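Local coordinates for protein glucose-6-phosphate dehydrogenase (Trypanosoma cruzi, PDB 5AQ1) that oxidises glucose-6-phosphate with NADP+ as hydride acceptor, the first step of the pentose phosphate pathway, and so supplies NADPH for redox balance, at residues F155-S163 / N195-E203; W82-F91 / V101-Y110. All coordinates share one frame; numbering follows the deposited sequence.

Contact 1 of 2, residues F155-S163 / N195-E203; sequences FVGVCRGLS and NQLKPLFNE
Leu-197 drives its CD1 methyl into the corner between Phe-155 and Cys-159, 3.5 Å from Cys-159 SG and 3.6 Å from Phe-155 CE2. The leucine and phenylalanine side chains cross at about a right angle. On the helix itself the sulfur of Cys-159 sits over the rim of one face of the Phe-155 ring, so the two side chains receive the methyl together. Further on, Leu-200 sets its CD1 in the groove between Cys-159 CB and Arg-160 CG, 3.8 and 3.7 Å away; the aliphatic root of the arginine thus packs against it. The Phe-201 ring arrives with its edge, CE2 lying 3.9 Å from Cys-159 CB, which is in the plane of the ring. Ser-163 supplies the polar link: chi1 of -174° swings OG away from the serine's own N and out toward Leu-200, where it donates to Leu-200 O at 2.9 Å, in the carbonyl plane and on a lone pair. Arg-160 NH2 comes within 2.9 Å of Gln-196 OE1, but at too poor an angle for a hydrogen bond, the guanidinium and amide planes standing 66° apart. Leu-197 and Phe-201 also touch Val-206. Helix 155-165 thus packs against the C-terminal end of helix 187-197 and the turn leading into strand 206-208, as in the alternating helix and strand layering of a Rossmann-type dinucleotide-binding domain.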
loop_
_atom_site.group_PDB
_atom_site.type_symbol
_atom_site.label_atom_id
_atom_site.label_comp_id
_atom_site.label_asym_id
_atom_site.label_seq_id
_atom_site.Cartn_x
_atom_site.Cartn_y
_atom_site.Cartn_z
ATOM N N PHE B 155 -29.141 -16.848 -38.383
ATOM C CA PHE B 155 -29.323 -16.760 -36.930
ATOM C C PHE B 155 -30.694 -16.252 -36.477
ATOM O O PHE B 155 -31.377 -16.916 -35.697
ATOM C CB PHE B 155 -28.231 -15.879 -36.314
ATOM C CG PHE B 155 -28.373 -15.690 -34.832
ATOM C CD1 PHE B 155 -28.098 -16.732 -33.964
ATOM C CD2 PHE B 155 -28.796 -14.472 -34.305
ATOM C CE1 PHE B 155 -28.237 -16.568 -32.598
ATOM C CE2 PHE B 155 -28.933 -14.300 -32.937
ATOM C CZ PHE B 155 -28.653 -15.350 -32.082
ATOM N N VAL B 156 -31.080 -15.073 -36.952
ATOM C CA VAL B 156 -32.298 -14.414 -36.474
ATOM C C VAL B 156 -33.547 -15.208 -36.859
ATOM O O VAL B 156 -34.466 -15.350 -36.052
ATOM C CB VAL B 156 -32.410 -12.962 -36.996
ATOM C CG1 VAL B 156 -33.717 -12.325 -36.547
ATOM C CG2 VAL B 156 -31.229 -12.122 -36.512
ATOM N N GLY B 157 -33.568 -15.729 -38.086
ATOM C CA GLY B 157 -34.669 -16.568 -38.567
ATOM C C GLY B 157 -34.889 -17.807 -37.718
ATOM O O GLY B 157 -36.030 -18.188 -37.448
ATOM N N VAL B 158 -33.796 -18.428 -37.284
ATOM C CA VAL B 158 -33.863 -19.613 -36.428
ATOM C C VAL B 158 -34.363 -19.254 -35.037
ATOM O O VAL B 158 -35.160 -19.988 -34.457
ATOM C CB VAL B 158 -32.494 -20.311 -36.318
ATOM C CG1 VAL B 158 -32.524 -21.418 -35.271
ATOM C CG2 VAL B 158 -32.103 -20.892 -37.664
ATOM N N CYS B 159 -33.887 -18.132 -34.505
ATOM C CA CYS B 159 -34.355 -17.637 -33.215
ATOM C C CYS B 159 -35.857 -17.328 -33.242
ATOM O O CYS B 159 -36.567 -17.611 -32.279
ATOM C CB CYS B 159 -33.560 -16.396 -32.798
ATOM S SG CYS B 159 -31.827 -16.729 -32.383
ATOM N N ARG B 160 -36.339 -16.760 -34.346
ATOM C CA ARG B 160 -37.765 -16.454 -34.491
ATOM C C ARG B 160 -38.621 -17.716 -34.560
ATOM O O ARG B 160 -39.675 -17.784 -33.937
ATOM C CB ARG B 160 -38.017 -15.579 -35.722
ATOM C CG ARG B 160 -37.674 -14.120 -35.491
ATOM C CD ARG B 160 -37.889 -13.264 -36.727
ATOM N NE ARG B 160 -37.375 -11.911 -36.503
ATOM C CZ ARG B 160 -37.106 -11.021 -37.457
ATOM N NH1 ARG B 160 -37.297 -11.312 -38.742
ATOM N NH2 ARG B 160 -36.634 -9.823 -37.122
ATOM N N GLY B 161 -38.162 -18.705 -35.323
ATOM C CA GLY B 161 -38.863 -19.983 -35.451
ATOM C C GLY B 161 -38.948 -20.740 -34.139
ATOM O O GLY B 161 -40.004 -21.266 -33.788
ATOM N N LEU B 162 -37.831 -20.793 -33.414
ATOM C CA LEU B 162 -37.778 -21.455 -32.110
ATOM C C LEU B 162 -38.682 -20.761 -31.095
ATOM O O LEU B 162 -39.440 -21.420 -30.386
ATOM C CB LEU B 162 -36.341 -21.486 -31.569
ATOM C CG LEU B 162 -35.367 -22.452 -32.245
ATOM C CD1 LEU B 162 -33.956 -22.202 -31.747
ATOM C CD2 LEU B 162 -35.778 -23.899 -32.013
ATOM N N SER B 163 -38.586 -19.434 -31.032
ATOM C CA SER B 163 -39.394 -18.631 -30.113
ATOM C C SER B 163 -40.881 -18.815 -30.381
ATOM O O SER B 163 -41.675 -18.962 -29.456
ATOM C CB SER B 163 -39.033 -17.149 -30.242
ATOM O OG SER B 163 -39.701 -16.372 -29.265
ATOM N N ASN B 195 -31.129 -6.270 -30.446
ATOM C CA ASN B 195 -32.496 -5.753 -30.463
ATOM C C ASN B 195 -33.497 -6.693 -31.139
ATOM O O ASN B 195 -34.681 -6.668 -30.806
ATOM C CB ASN B 195 -32.548 -4.370 -31.128
ATOM C CG ASN B 195 -31.917 -3.282 -30.271
ATOM O OD1 ASN B 195 -31.841 -3.400 -29.046
ATOM N ND2 ASN B 195 -31.468 -2.210 -30.914
ATOM N N GLN B 196 -33.031 -7.514 -32.079
ATOM C CA GLN B 196 -33.901 -8.492 -32.738
ATOM C C GLN B 196 -34.168 -9.678 -31.826
ATOM O O GLN B 196 -35.198 -10.339 -31.945
ATOM C CB GLN B 196 -33.291 -9.004 -34.042
ATOM C CG GLN B 196 -32.681 -7.929 -34.927
ATOM C CD GLN B 196 -33.066 -8.072 -36.380
ATOM O OE1 GLN B 196 -34.250 -8.181 -36.712
ATOM N NE2 GLN B 196 -32.070 -8.064 -37.263
ATOM N N LEU B 197 -33.227 -9.945 -30.926
ATOM C CA LEU B 197 -33.336 -11.053 -29.989
ATOM C C LEU B 197 -34.194 -10.686 -28.775
ATOM O O LEU B 197 -34.819 -11.556 -28.168
ATOM C CB LEU B 197 -31.939 -11.471 -29.523
ATOM C CG LEU B 197 -31.725 -12.970 -29.344
ATOM C CD1 LEU B 197 -31.707 -13.663 -30.699
ATOM C CD2 LEU B 197 -30.430 -13.234 -28.594
ATOM N N LYS B 198 -34.216 -9.398 -28.439
ATOM C CA LYS B 198 -34.913 -8.879 -27.248
ATOM C C LYS B 198 -36.355 -9.405 -27.063
ATOM O O LYS B 198 -36.681 -9.930 -25.999
ATOM C CB LYS B 198 -34.908 -7.339 -27.256
ATOM C CG LYS B 198 -34.251 -6.699 -26.040
ATOM C CD LYS B 198 -33.960 -5.219 -26.277
ATOM C CE LYS B 198 -33.162 -4.595 -25.139
ATOM N NZ LYS B 198 -31.730 -5.014 -25.136
ATOM N N PRO B 199 -37.217 -9.271 -28.089
ATOM C CA PRO B 199 -38.595 -9.760 -27.943
ATOM C C PRO B 199 -38.770 -11.286 -28.043
ATOM O O PRO B 199 -39.838 -11.792 -27.701
ATOM C CB PRO B 199 -39.328 -9.076 -29.101
ATOM C CG PRO B 199 -38.281 -8.892 -30.141
ATOM C CD PRO B 199 -37.009 -8.613 -29.393
ATOM N N LEU B 200 -37.745 -12.002 -28.506
ATOM C CA LEU B 200 -37.829 -13.453 -28.706
ATOM C C LEU B 200 -37.460 -14.251 -27.453
ATOM O O LEU B 200 -38.085 -15.271 -27.160
ATOM C CB LEU B 200 -36.913 -13.880 -29.857
ATOM C CG LEU B 200 -37.043 -13.102 -31.169
ATOM C CD1 LEU B 200 -36.044 -13.634 -32.182
ATOM C CD2 LEU B 200 -38.458 -13.172 -31.722
ATOM N N PHE B 201 -36.433 -13.792 -26.736
ATOM C CA PHE B 201 -35.915 -14.483 -25.552
ATOM C C PHE B 201 -35.535 -13.502 -24.450
ATOM O O PHE B 201 -35.136 -12.374 -24.729
ATOM C CB PHE B 201 -34.667 -15.292 -25.913
ATOM C CG PHE B 201 -34.913 -16.377 -26.915
ATOM C CD1 PHE B 201 -35.448 -17.593 -26.518
ATOM C CD2 PHE B 201 -34.606 -16.187 -28.255
ATOM C CE1 PHE B 201 -35.678 -18.598 -27.439
ATOM C CE2 PHE B 201 -34.833 -17.190 -29.182
ATOM C CZ PHE B 201 -35.370 -18.399 -28.775
ATOM N N ASN B 202 -35.645 -13.948 -23.202
ATOM C CA ASN B 202 -35.095 -13.212 -22.066
ATOM C C ASN B 202 -33.587 -13.357 -22.061
ATOM O O ASN B 202 -33.051 -14.338 -22.579
ATOM C CB ASN B 202 -35.634 -13.754 -20.746
ATOM C CG ASN B 202 -37.132 -13.570 -20.582
ATOM O OD1 ASN B 202 -37.722 -14.226 -19.734
ATOM N ND2 ASN B 202 -37.758 -12.694 -21.378
ATOM N N GLU B 203 -32.900 -12.388 -21.468
ATOM C CA GLU B 203 -31.443 -12.437 -21.366
ATOM C C GLU B 203 -30.983 -13.631 -20.525
ATOM O O GLU B 203 -29.912 -14.184 -20.765
ATOM C CB GLU B 203 -30.911 -11.128 -20.775
ATOM C CG GLU B 203 -29.392 -11.014 -20.700
ATOM C CD GLU B 203 -28.709 -10.987 -22.058
ATOM O OE1 GLU B 203 -29.391 -10.877 -23.104
ATOM O OE2 GLU B 203 -27.466 -11.065 -22.072
#

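Contact 2 of 2, residues W82-F91 / V101-Y110; sequences WKKDTLAGFF and VGNFLRRISY
Helix 82-87, widened by a pi-type turn, runs at 99° to strand 108-110 with their axes 10.9 Å apart, and a type I turn from Leu-105 to Ile-108 links helix 101-105 to that strand. This is the edge of the Rossmann-type NADP-binding domain, where strand 108-112 borders the parallel sheet. Trp-82 and Tyr-110 form an edge-to-face pair, the tyrosine edge directed at the face of the indole six-membered ring, with centroids 5.3 Å apart and planes at 69°; Tyr-110 OH is held by Ser-74 O. At the far end Phe-91 lies with one face over Ala-88 CA and turns its edge to Val-101 CG1 and Leu-105 CD2. Its CZ also meets Phe-104 CE2 at 3.8 Å, and Phe-54 stacks on the same Phe-91 ring. Between these aromatic groups Lys-83, bent at chi3 (57°), buries its ammonium against the turn, where Glu-80 adds a salt bridge. The NZ of Lys-83 donates to Ile-108 O at 2.9 Å and to Leu-105 O at 2.7 Å, gripping both ends of the turn. Leu-105 O also accepts from Ile-108 N, which approaches one face of the carbonyl plane while Lys-83 NZ approaches the opposite face.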
loop_
_atom_site.group_PDB
_atom_site.type_symbol
_atom_site.label_atom_id
_atom_site.label_comp_id
_atom_site.label_asym_id
_atom_site.label_seq_id
_atom_site.Cartn_x
_atom_site.Cartn_y
_atom_site.Cartn_z
ATOM N N TRP B 82 -23.310 -42.515 -40.019
ATOM C CA TRP B 82 -22.848 -41.151 -39.740
ATOM C C TRP B 82 -22.371 -41.007 -38.296
ATOM O O TRP B 82 -21.314 -40.434 -38.040
ATOM C CB TRP B 82 -23.973 -40.153 -40.031
ATOM C CG TRP B 82 -23.714 -38.748 -39.569
ATOM C CD1 TRP B 82 -22.742 -37.903 -40.013
ATOM C CD2 TRP B 82 -24.466 -38.016 -38.589
ATOM N NE1 TRP B 82 -22.831 -36.693 -39.364
ATOM C CE2 TRP B 82 -23.884 -36.736 -38.487
ATOM C CE3 TRP B 82 -25.575 -38.320 -37.789
ATOM C CZ2 TRP B 82 -24.370 -35.760 -37.614
ATOM C CZ3 TRP B 82 -26.058 -37.349 -36.921
ATOM C CH2 TRP B 82 -25.455 -36.087 -36.839
ATOM N N LYS B 83 -23.151 -41.540 -37.360
ATOM C CA LYS B 83 -22.796 -41.502 -35.942
ATOM C C LYS B 83 -21.535 -42.310 -35.644
ATOM O O LYS B 83 -20.619 -41.822 -34.982
ATOM C CB LYS B 83 -23.956 -42.011 -35.086
ATOM C CG LYS B 83 -25.095 -41.014 -34.949
ATOM C CD LYS B 83 -26.427 -41.697 -34.685
ATOM C CE LYS B 83 -26.385 -42.566 -33.444
ATOM N NZ LYS B 83 -27.743 -43.021 -33.042
ATOM N N LYS B 84 -21.492 -43.541 -36.142
ATOM C CA LYS B 84 -20.385 -44.449 -35.851
ATOM C C LYS B 84 -19.083 -44.061 -36.561
ATOM O O LYS B 84 -18.007 -44.161 -35.971
ATOM C CB LYS B 84 -20.770 -45.885 -36.218
ATOM C CG LYS B 84 -19.805 -46.939 -35.700
ATOM C CD LYS B 84 -20.127 -48.299 -36.287
ATOM C CE LYS B 84 -19.252 -49.370 -35.666
ATOM N NZ LYS B 84 -19.536 -50.710 -36.243
ATOM N N ASP B 85 -19.179 -43.628 -37.818
ATOM C CA ASP B 85 -17.992 -43.324 -38.626
ATOM C C ASP B 85 -17.530 -41.875 -38.489
ATOM O O ASP B 85 -16.374 -41.623 -38.143
ATOM C CB ASP B 85 -18.245 -43.651 -40.101
ATOM C CG ASP B 85 -18.428 -45.142 -40.348
ATOM O OD1 ASP B 85 -18.144 -45.949 -39.436
ATOM O OD2 ASP B 85 -18.855 -45.510 -41.463
ATOM N N THR B 86 -18.422 -40.929 -38.762
ATOM C CA THR B 86 -18.058 -39.512 -38.746
ATOM C C THR B 86 -17.925 -38.975 -37.321
ATOM O O THR B 86 -16.833 -38.591 -36.904
ATOM C CB THR B 86 -19.063 -38.656 -39.542
ATOM O OG1 THR B 86 -19.225 -39.213 -40.855
ATOM C CG2 THR B 86 -18.581 -37.212 -39.662
ATOM N N LEU B 87 -19.034 -38.963 -36.582
ATOM C CA LEU B 87 -19.073 -38.374 -35.235
ATOM C C LEU B 87 -18.079 -39.014 -34.276
ATOM O O LEU B 87 -17.256 -38.321 -33.680
ATOM C CB LEU B 87 -20.484 -38.465 -34.636
ATOM C CG LEU B 87 -21.412 -37.255 -34.806
ATOM C CD1 LEU B 87 -21.368 -36.677 -36.215
ATOM C CD2 LEU B 87 -22.835 -37.638 -34.422
ATOM N N ALA B 88 -18.158 -40.336 -34.138
ATOM C CA ALA B 88 -17.294 -41.064 -33.206
ATOM C C ALA B 88 -15.806 -40.911 -33.537
ATOM O O ALA B 88 -14.961 -41.052 -32.659
ATOM C CB ALA B 88 -17.680 -42.534 -33.155
ATOM N N GLY B 89 -15.498 -40.623 -34.800
ATOM C CA GLY B 89 -14.131 -40.330 -35.223
ATOM C C GLY B 89 -13.461 -39.182 -34.485
ATOM O O GLY B 89 -12.237 -39.157 -34.370
ATOM N N PHE B 90 -14.253 -38.234 -33.984
ATOM C CA PHE B 90 -13.716 -37.069 -33.274
ATOM C C PHE B 90 -13.739 -37.193 -31.747
ATOM O O PHE B 90 -13.338 -36.260 -31.049
ATOM C CB PHE B 90 -14.465 -35.808 -33.702
ATOM C CG PHE B 90 -14.301 -35.474 -35.157
ATOM C CD1 PHE B 90 -15.181 -35.982 -36.101
ATOM C CD2 PHE B 90 -13.268 -34.650 -35.583
ATOM C CE1 PHE B 90 -15.033 -35.677 -37.444
ATOM C CE2 PHE B 90 -13.114 -34.340 -36.924
ATOM C CZ PHE B 90 -13.999 -34.853 -37.856
ATOM N N PHE B 91 -14.190 -38.333 -31.226
ATOM C CA PHE B 91 -14.180 -38.560 -29.780
ATOM C C PHE B 91 -12.768 -38.911 -29.322
ATOM O O PHE B 91 -12.038 -39.624 -30.015
ATOM C CB PHE B 91 -15.138 -39.689 -29.370
ATOM C CG PHE B 91 -16.586 -39.453 -29.731
ATOM C CD1 PHE B 91 -17.045 -38.211 -30.177
ATOM C CD2 PHE B 91 -17.506 -40.485 -29.583
ATOM C CE1 PHE B 91 -18.381 -38.026 -30.497
ATOM C CE2 PHE B 91 -18.841 -40.299 -29.896
ATOM C CZ PHE B 91 -19.279 -39.069 -30.353
ATOM N N VAL B 101 -19.013 -46.332 -26.162
ATOM C CA VAL B 101 -19.365 -45.359 -27.197
ATOM C C VAL B 101 -20.786 -45.591 -27.700
ATOM O O VAL B 101 -21.529 -44.636 -27.918
ATOM C CB VAL B 101 -18.383 -45.426 -28.392
ATOM C CG1 VAL B 101 -18.772 -44.427 -29.477
ATOM C CG2 VAL B 101 -16.956 -45.170 -27.930
ATOM N N GLY B 102 -21.154 -46.856 -27.890
ATOM C CA GLY B 102 -22.484 -47.222 -28.376
ATOM C C GLY B 102 -23.621 -46.712 -27.505
ATOM O O GLY B 102 -24.660 -46.299 -28.019
ATOM N N ASN B 103 -23.425 -46.751 -26.188
ATOM C CA ASN B 103 -24.414 -46.244 -25.229
ATOM C C ASN B 103 -24.696 -44.762 -25.420
ATOM O O ASN B 103 -25.853 -44.339 -25.371
ATOM C CB ASN B 103 -23.959 -46.498 -23.785
ATOM C CG ASN B 103 -24.073 -47.959 -23.379
ATOM O OD1 ASN B 103 -24.834 -48.727 -23.971
ATOM N ND2 ASN B 103 -23.318 -48.348 -22.358
ATOM N N PHE B 104 -23.643 -43.980 -25.641
ATOM C CA PHE B 104 -23.803 -42.556 -25.918
ATOM C C PHE B 104 -24.483 -42.305 -27.266
ATOM O O PHE B 104 -25.394 -41.482 -27.358
ATOM C CB PHE B 104 -22.457 -41.833 -25.875
ATOM C CG PHE B 104 -22.543 -40.380 -26.254
ATOM C CD1 PHE B 104 -23.229 -39.482 -25.449
ATOM C CD2 PHE B 104 -21.952 -39.914 -27.422
ATOM C CE1 PHE B 104 -23.320 -38.147 -25.796
ATOM C CE2 PHE B 104 -22.037 -38.580 -27.772
ATOM C CZ PHE B 104 -22.722 -37.695 -26.958
ATOM N N LEU B 105 -24.047 -43.015 -28.306
ATOM C CA LEU B 105 -24.628 -42.863 -29.645
ATOM C C LEU B 105 -26.102 -43.263 -29.681
ATOM O O LEU B 105 -26.866 -42.742 -30.490
ATOM C CB LEU B 105 -23.837 -43.667 -30.687
ATOM C CG LEU B 105 -22.380 -43.254 -30.924
ATOM C CD1 LEU B 105 -21.752 -44.147 -31.984
ATOM C CD2 LEU B 105 -22.262 -41.788 -31.321
ATOM N N ARG B 106 -26.502 -44.175 -28.799
ATOM C CA ARG B 106 -27.917 -44.534 -28.648
ATOM C C ARG B 106 -28.797 -43.340 -28.257
ATOM O O ARG B 106 -29.990 -43.330 -28.550
ATOM C CB ARG B 106 -28.090 -45.664 -27.624
ATOM C CG ARG B 106 -28.256 -47.044 -28.233
ATOM C CD ARG B 106 -28.275 -48.132 -27.140
ATOM N NE ARG B 106 -26.954 -48.734 -26.910
ATOM C CZ ARG B 106 -26.406 -49.700 -27.653
ATOM N NH1 ARG B 106 -27.046 -50.204 -28.709
ATOM N NH2 ARG B 106 -25.198 -50.168 -27.336
ATOM N N ARG B 107 -28.204 -42.344 -27.605
ATOM C CA ARG B 107 -28.929 -41.144 -27.184
ATOM C C ARG B 107 -29.065 -40.091 -28.289
ATOM O O ARG B 107 -29.775 -39.108 -28.104
ATOM C CB ARG B 107 -28.244 -40.500 -25.967
ATOM C CG ARG B 107 -27.915 -41.441 -24.809
ATOM C CD ARG B 107 -29.046 -42.402 -24.465
ATOM N NE ARG B 107 -30.324 -41.715 -24.293
ATOM C CZ ARG B 107 -31.493 -42.323 -24.110
ATOM N NH1 ARG B 107 -31.573 -43.650 -24.058
ATOM N NH2 ARG B 107 -32.596 -41.595 -23.975
ATOM N N ILE B 108 -28.397 -40.288 -29.425
ATOM C CA ILE B 108 -28.400 -39.296 -30.498
ATOM C C ILE B 108 -29.397 -39.654 -31.594
ATOM O O ILE B 108 -29.385 -40.770 -32.098
ATOM C CB ILE B 108 -27.001 -39.138 -31.133
ATOM C CG1 ILE B 108 -25.991 -38.698 -30.069
ATOM C CG2 ILE B 108 -27.042 -38.121 -32.271
ATOM C CD1 ILE B 108 -24.565 -38.564 -30.568
ATOM N N SER B 109 -30.245 -38.693 -31.956
ATOM C CA SER B 109 -31.116 -38.801 -33.127
ATOM C C SER B 109 -30.780 -37.694 -34.119
ATOM O O SER B 109 -30.150 -36.696 -33.756
ATOM C CB SER B 109 -32.581 -38.673 -32.725
ATOM O OG SER B 109 -32.944 -39.671 -31.795
ATOM N N TYR B 110 -31.190 -37.881 -35.372
ATOM C CA TYR B 110 -31.053 -36.845 -36.395
ATOM C C TYR B 110 -32.396 -36.585 -37.060
ATOM O O TYR B 110 -33.272 -37.450 -37.086
ATOM C CB TYR B 110 -30.001 -37.217 -37.451
ATOM C CG TYR B 110 -29.766 -36.113 -38.465
ATOM C CD1 TYR B 110 -28.928 -35.044 -38.178
ATOM C CD2 TYR B 110 -30.418 -36.119 -39.695
ATOM C CE1 TYR B 110 -28.732 -34.023 -39.095
ATOM C CE2 TYR B 110 -30.232 -35.103 -40.614
ATOM C CZ TYR B 110 -29.387 -34.058 -40.311
ATOM O OH TYR B 110 -29.201 -33.051 -41.228
#

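Both contacts lie in the NADP-binding domain and help build the layers around its six-stranded parallel sheet. Contact 2 comes first along the chain, and the two do not touch: their centres are about 30 Å apart and their nearest atoms about 13 Å. Contact 2 lies at strand 108-112, the strand at one border of the sheet; contact 1 packs helices 155-165 and 187-197 near strands 143-148, 175-179 and 206-208, toward the other border. Neither Tyr-110 nor Phe-155 touches the bound NADPH with its side chain, but that of Tyr-110 lies about 5 Å and that of Phe-155 about 7 Å from it. The two contacts therefore pack separate halves of one dinucleotide-binding domain.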